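Local coordinates for putative prolyl-tRNA synthetase (Leishmania major, PDB 5XIL), which probably joins L-proline to its cognate tRNA at the expense of ATP, releasing AMP and diphosphate, and is a class II aminoacyl-tRNA synthetase, at residues Ala228-Leu233 / Asn260-Ser265; Thr291-Ile296 / Leu354-Gly359. One frame throughout, in Å; residues are numbered along the deposited sequence.

Contact 1 of 2, residues Ala228-Leu233 / Asn260-Ser265; sequences ATSHNL and NSWGLS
H231 and S261 form a hydrogen-bonded antiparallel pair, and their main chains are bonded both ways. H231 N gives a short, nearly straight bond of 2.7 Å to S261 O, with 168° at the hydrogen. The return bond, S261 N to H231 O, is longer at 3.2 Å. At the next hydrogen-bonded pair, two residues along, G263 N donates to T229 O at 3.2 Å, and the same oxygen receives a CA-H...O contact from W262. Water 1 adds a polar link beside this pair: it donates to G263 O and is hydrogen-bonded to T229 OG1 at 2.8 Å, on the sheet face that also carries H231 and S261.

These segments are neighbouring strands of the antiparallel sheet at the heart of the class II synthetase catalytic domain. Strand 210-218 runs along the far edge of 228-233 and strand 156-165 along that of 260-265, so both are interior strands.

Side-chain contacts differ between the two faces. Alongside S261, the H231 imidazole sets CD2 3.6 Å from S261 OG, while its ND1 is hydrogen-bonded to T211; L233 CD1, from the same strand as H231, approaches the same hydroxyl oxygen. On the opposite face, S230 OG stands anti to its backbone N (chi1 -178°) and lies 3.8 Å from W262 CB, with V175 O as its hydrogen-bond partner. The indole leads away from strand 228-233, and its NE1 makes a weak bond of 2.9 Å to N260 OD1; N260 ND2 is held by E174 of helix 168-189. Between purely apolar side chains the contact is A228 CB against L264 CD1, 4.0 Å apart, with Y182 of that helix touching both side chains.

Contact 2 of 2, residues Thr291-Ile296 / Leu354-Gly359; sequences TQVIII and LRVELG
R355 extends beside I294 and I296 on one face of a parallel strand pair. Its CB lies 4.1 Å from I294 CG2, and CG, anti to the backbone N (chi1 169°), lies about equally far from I294 O (4.0 Å) and I296 CD1 (4.1 Å). CD then makes the closer apolar contact, 3.8 Å from I296 CD1, the two side chains crossing at a slant. A bend at chi3 (72°) swings the guanidinium toward E357, two residues along the same strand. There NE and NH2 both donate to E357 OE2, each at 2.9 Å, in a side-on salt bridge with the oxygen in the guanidinium plane. E357 OE1 is paired with R378, so two arginines probably stabilise the carboxylate's negative charge. F344 adds a cation-pi contact to R355.

Five backbone bonds join the two segments in the alternating pattern of parallel pairing, the first from L354 N to Q292 O just before strand 293-296, and V356 N to I294 O being nearly straight at 175°. The other face is aliphatic, with V293 CG1 against V356 CG2 at 3.8 Å and V293 CG2 against L354 CD1.

Both strands are interior in the mixed sheet of the anticodon-binding domain. Strand 330-332 flanks 293-296 and strand 367-372 flanks 354-358; helix 306-325 packs on I295, V356 and L358, while helix 387-412 lies against V293 and L354.

Both contacts are buried pairings of interior strands, but they share no strand and belong to separate domains: contact 1 to the class II catalytic core, contact 2 to the anticodon-binding domain. Their centres are 40 Å apart, on opposite sides of the chain's centre, and contact 1 lies nearer that centre. Strand direction also separates them, antiparallel in 228-233/260-265 and parallel in 291-296/354-359. The chemistry follows a different balance in each. Hydroxyls, an amide, an imidazole and a water give contact 1 a polar character, whereas contact 2 relies on branched aliphatic side chains and concentrates its charge in an arginine-glutamate pair on one face.

Contact 1 of 2, residues Ala228-Leu233 / Asn260-Ser265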
loop_
_atom_site.group_PDB
_atom_site.type_symbol
_atom_site.label_atom_id
_atom_site.label_comp_id
_atom_site.label_asym_id
_atom_site.label_seq_id
_atom_site.Cartn_x
_atom_site.Cartn_y
_atom_site.Cartn_z
ATOM N N ALA A 228 2.160 -14.100 -14.096
ATOM C CA ALA A 228 3.235 -13.253 -13.560
ATOM C C ALA A 228 4.540 -13.891 -13.961
ATOM O O ALA A 228 4.536 -15.041 -14.307
ATOM C CB ALA A 228 3.180 -13.180 -12.074
ATOM N N THR A 229 5.622 -13.128 -13.915
ATOM C CA THR A 229 6.922 -13.616 -14.348
ATOM C C THR A 229 8.004 -13.077 -13.457
ATOM O O THR A 229 7.945 -11.943 -12.916
ATOM C CB THR A 229 7.253 -13.320 -15.866
ATOM O OG1 THR A 229 7.092 -11.938 -16.066
ATOM C CG2 THR A 229 6.304 -14.042 -16.888
ATOM N N SER A 230 9.059 -13.885 -13.378
ATOM C CA SER A 230 10.271 -13.538 -12.663
ATOM C C SER A 230 11.488 -13.883 -13.554
ATOM O O SER A 230 11.649 -15.069 -13.917
ATOM C CB SER A 230 10.324 -14.340 -11.341
ATOM O OG SER A 230 11.486 -14.005 -10.547
ATOM N N HIS A 231 12.327 -12.864 -13.862
ATOM C CA HIS A 231 13.338 -12.982 -14.927
ATOM C C HIS A 231 14.741 -13.022 -14.261
ATOM O O HIS A 231 15.027 -12.201 -13.430
ATOM C CB HIS A 231 13.289 -11.749 -15.823
ATOM C CG HIS A 231 11.937 -11.436 -16.326
ATOM N ND1 HIS A 231 11.287 -12.249 -17.204
ATOM C CD2 HIS A 231 11.124 -10.384 -16.099
ATOM C CE1 HIS A 231 10.122 -11.719 -17.502
ATOM N NE2 HIS A 231 9.992 -10.590 -16.823
ATOM N N ASN A 232 15.586 -13.976 -14.651
ATOM C CA ASN A 232 17.004 -13.918 -14.399
ATOM C C ASN A 232 17.671 -13.191 -15.578
ATOM O O ASN A 232 17.680 -13.706 -16.708
ATOM C CB ASN A 232 17.526 -15.316 -14.213
ATOM C CG ASN A 232 18.943 -15.300 -13.711
ATOM O OD1 ASN A 232 19.673 -14.432 -14.074
ATOM N ND2 ASN A 232 19.319 -16.258 -12.880
ATOM N N LEU A 233 18.111 -11.950 -15.344
ATOM C CA LEU A 233 18.650 -11.119 -16.356
ATOM C C LEU A 233 20.174 -11.373 -16.524
ATOM O O LEU A 233 20.744 -10.755 -17.351
ATOM C CB LEU A 233 18.436 -9.624 -16.076
ATOM C CG LEU A 233 16.995 -9.236 -15.719
ATOM C CD1 LEU A 233 16.846 -7.813 -15.336
ATOM C CD2 LEU A 233 16.128 -9.592 -16.900
ATOM N N ASN A 260 18.086 -9.478 -11.573
ATOM C CA ASN A 260 16.783 -10.029 -11.873
ATOM C C ASN A 260 15.739 -8.934 -11.823
ATOM O O ASN A 260 15.985 -7.812 -11.355
ATOM C CB ASN A 260 16.443 -11.187 -10.933
ATOM C CG ASN A 260 16.272 -10.760 -9.448
ATOM O OD1 ASN A 260 15.669 -9.748 -9.125
ATOM N ND2 ASN A 260 16.803 -11.570 -8.557
ATOM N N SER A 261 14.587 -9.248 -12.400
ATOM C CA SER A 261 13.453 -8.392 -12.341
ATOM C C SER A 261 12.191 -9.247 -12.362
ATOM O O SER A 261 12.207 -10.364 -12.797
ATOM C CB SER A 261 13.433 -7.292 -13.404
ATOM O OG SER A 261 13.175 -7.831 -14.640
ATOM N N TRP A 262 11.113 -8.678 -11.863
ATOM C CA TRP A 262 9.935 -9.470 -11.614
ATOM C C TRP A 262 8.771 -8.567 -11.437
ATOM O O TRP A 262 8.941 -7.513 -10.862
ATOM C CB TRP A 262 10.182 -10.394 -10.407
ATOM C CG TRP A 262 11.098 -9.855 -9.309
ATOM C CD1 TRP A 262 12.476 -9.952 -9.266
ATOM C CD2 TRP A 262 10.741 -9.166 -8.120
ATOM N NE1 TRP A 262 12.971 -9.337 -8.182
ATOM C CE2 TRP A 262 11.950 -8.891 -7.422
ATOM C CE3 TRP A 262 9.522 -8.843 -7.505
ATOM C CZ2 TRP A 262 11.979 -8.272 -6.178
ATOM C CZ3 TRP A 262 9.557 -8.202 -6.292
ATOM C CH2 TRP A 262 10.785 -7.932 -5.634
ATOM N N GLY A 263 7.604 -8.915 -11.991
ATOM C CA GLY A 263 6.431 -8.122 -11.844
ATOM C C GLY A 263 5.140 -8.958 -11.775
ATOM O O GLY A 263 5.055 -10.029 -12.355
ATOM N N LEU A 264 4.141 -8.386 -11.117
ATOM C CA LEU A 264 2.780 -8.956 -11.021
ATOM C C LEU A 264 1.817 -7.766 -11.033
ATOM O O LEU A 264 2.072 -6.758 -10.335
ATOM C CB LEU A 264 2.643 -9.758 -9.732
ATOM C CG LEU A 264 1.285 -10.403 -9.447
ATOM C CD1 LEU A 264 1.469 -11.728 -8.761
ATOM C CD2 LEU A 264 0.447 -9.485 -8.547
ATOM N N SER A 265 0.742 -7.857 -11.810
ATOM C CA SER A 265 -0.149 -6.730 -12.058
ATOM C C SER A 265 -1.629 -7.070 -11.742
ATOM O O SER A 265 -1.919 -8.179 -11.392
ATOM C CB SER A 265 -0.060 -6.332 -13.507
ATOM O OG SER A 265 -0.777 -7.210 -14.368
HETATM O O HOH W 1 5.472 -9.955 -15.015
#

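Contact 2 of 2, residues Thr291-Ile296 / Leu354-Gly359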
loop_
_atom_site.group_PDB
_atom_site.type_symbol
_atom_site.label_atom_id
_atom_site.label_comp_id
_atom_site.label_asym_id
_atom_site.label_seq_id
_atom_site.Cartn_x
_atom_site.Cartn_y
_atom_site.Cartn_z
ATOM N N THR A 291 -16.672 -7.757 1.226
ATOM C CA THR A 291 -17.692 -8.338 2.101
ATOM C C THR A 291 -17.653 -9.845 1.943
ATOM O O THR A 291 -17.801 -10.341 0.854
ATOM C CB THR A 291 -19.072 -7.782 1.811
ATOM O OG1 THR A 291 -19.021 -6.396 2.088
ATOM C CG2 THR A 291 -20.181 -8.454 2.672
ATOM N N GLN A 292 -17.511 -10.557 3.059
ATOM C CA GLN A 292 -17.427 -12.020 3.042
ATOM C C GLN A 292 -18.815 -12.641 3.318
ATOM O O GLN A 292 -19.154 -13.712 2.805
ATOM C CB GLN A 292 -16.456 -12.435 4.105
ATOM C CG GLN A 292 -14.985 -12.169 3.750
ATOM C CD GLN A 292 -14.049 -12.525 4.875
ATOM O OE1 GLN A 292 -14.284 -12.184 6.035
ATOM N NE2 GLN A 292 -13.008 -13.271 4.562
ATOM N N VAL A 293 -19.591 -11.935 4.115
ATOM C CA VAL A 293 -20.943 -12.404 4.495
ATOM C C VAL A 293 -21.913 -11.272 4.406
ATOM O O VAL A 293 -21.712 -10.210 4.987
ATOM C CB VAL A 293 -20.972 -12.961 5.931
ATOM C CG1 VAL A 293 -22.389 -13.417 6.290
ATOM C CG2 VAL A 293 -19.887 -13.978 6.201
ATOM N N ILE A 294 -22.999 -11.467 3.677
ATOM C CA ILE A 294 -24.045 -10.503 3.633
ATOM C C ILE A 294 -25.245 -11.060 4.428
ATOM O O ILE A 294 -25.658 -12.149 4.218
ATOM C CB ILE A 294 -24.466 -10.129 2.221
ATOM C CG1 ILE A 294 -25.419 -8.916 2.187
ATOM C CG2 ILE A 294 -25.091 -11.277 1.466
ATOM C CD1 ILE A 294 -24.751 -7.629 2.515
ATOM N N ILE A 295 -25.825 -10.222 5.243
ATOM C CA ILE A 295 -27.009 -10.596 6.103
ATOM C C ILE A 295 -28.277 -9.887 5.553
ATOM O O ILE A 295 -28.332 -8.671 5.485
ATOM C CB ILE A 295 -26.739 -10.180 7.561
ATOM C CG1 ILE A 295 -25.446 -10.785 8.084
ATOM C CG2 ILE A 295 -27.947 -10.493 8.473
ATOM C CD1 ILE A 295 -24.907 -10.065 9.300
ATOM N N ILE A 296 -29.284 -10.661 5.157
ATOM C CA ILE A 296 -30.463 -10.113 4.581
ATOM C C ILE A 296 -31.671 -10.627 5.377
ATOM O O ILE A 296 -31.822 -11.837 5.492
ATOM C CB ILE A 296 -30.599 -10.584 3.146
ATOM C CG1 ILE A 296 -29.324 -10.209 2.352
ATOM C CG2 ILE A 296 -31.873 -10.038 2.527
ATOM C CD1 ILE A 296 -29.269 -10.747 0.944
ATOM N N LEU A 354 -20.854 -15.851 1.284
ATOM C CA LEU A 354 -21.914 -16.437 2.131
ATOM C C LEU A 354 -23.031 -15.459 2.267
ATOM O O LEU A 354 -22.811 -14.223 2.424
ATOM C CB LEU A 354 -21.381 -16.759 3.511
ATOM C CG LEU A 354 -20.310 -17.825 3.675
ATOM C CD1 LEU A 354 -19.813 -17.943 5.085
ATOM C CD2 LEU A 354 -20.785 -19.133 3.087
ATOM N N ARG A 355 -24.259 -15.951 2.190
ATOM C CA ARG A 355 -25.388 -15.150 2.459
ATOM C C ARG A 355 -26.147 -15.765 3.675
ATOM O O ARG A 355 -26.365 -16.959 3.693
ATOM C CB ARG A 355 -26.337 -15.140 1.309
ATOM C CG ARG A 355 -27.695 -14.508 1.681
ATOM C CD ARG A 355 -28.659 -14.460 0.518
ATOM N NE ARG A 355 -29.213 -15.745 0.112
ATOM C CZ ARG A 355 -29.140 -16.239 -1.116
ATOM N NH1 ARG A 355 -28.428 -15.624 -2.071
ATOM N NH2 ARG A 355 -29.728 -17.407 -1.388
ATOM N N VAL A 356 -26.479 -14.924 4.639
ATOM C CA VAL A 356 -27.254 -15.308 5.831
ATOM C C VAL A 356 -28.627 -14.707 5.628
ATOM O O VAL A 356 -28.745 -13.520 5.449
ATOM C CB VAL A 356 -26.655 -14.791 7.166
ATOM C CG1 VAL A 356 -27.685 -15.040 8.304
ATOM C CG2 VAL A 356 -25.359 -15.422 7.521
ATOM N N GLU A 357 -29.640 -15.555 5.629
ATOM C CA GLU A 357 -31.019 -15.170 5.496
ATOM C C GLU A 357 -31.611 -15.293 6.907
ATOM O O GLU A 357 -31.560 -16.383 7.484
ATOM C CB GLU A 357 -31.716 -16.134 4.531
ATOM C CG GLU A 357 -30.995 -16.340 3.208
ATOM C CD GLU A 357 -31.521 -17.474 2.326
ATOM O OE1 GLU A 357 -32.604 -18.044 2.649
ATOM O OE2 GLU A 357 -30.865 -17.800 1.297
ATOM N N LEU A 358 -32.016 -14.170 7.487
ATOM C CA LEU A 358 -32.373 -14.102 8.904
ATOM C C LEU A 358 -33.873 -13.739 8.940
ATOM O O LEU A 358 -34.316 -12.624 8.574
ATOM C CB LEU A 358 -31.522 -13.099 9.636
ATOM C CG LEU A 358 -31.301 -13.265 11.123
ATOM C CD1 LEU A 358 -30.444 -12.174 11.705
ATOM C CD2 LEU A 358 -32.583 -13.230 11.894
ATOM N N GLY A 359 -34.653 -14.751 9.215
ATOM C CA GLY A 359 -36.083 -14.581 9.393
ATOM C C GLY A 359 -36.630 -14.957 10.771
ATOM O O GLY A 359 -35.892 -15.283 11.724
#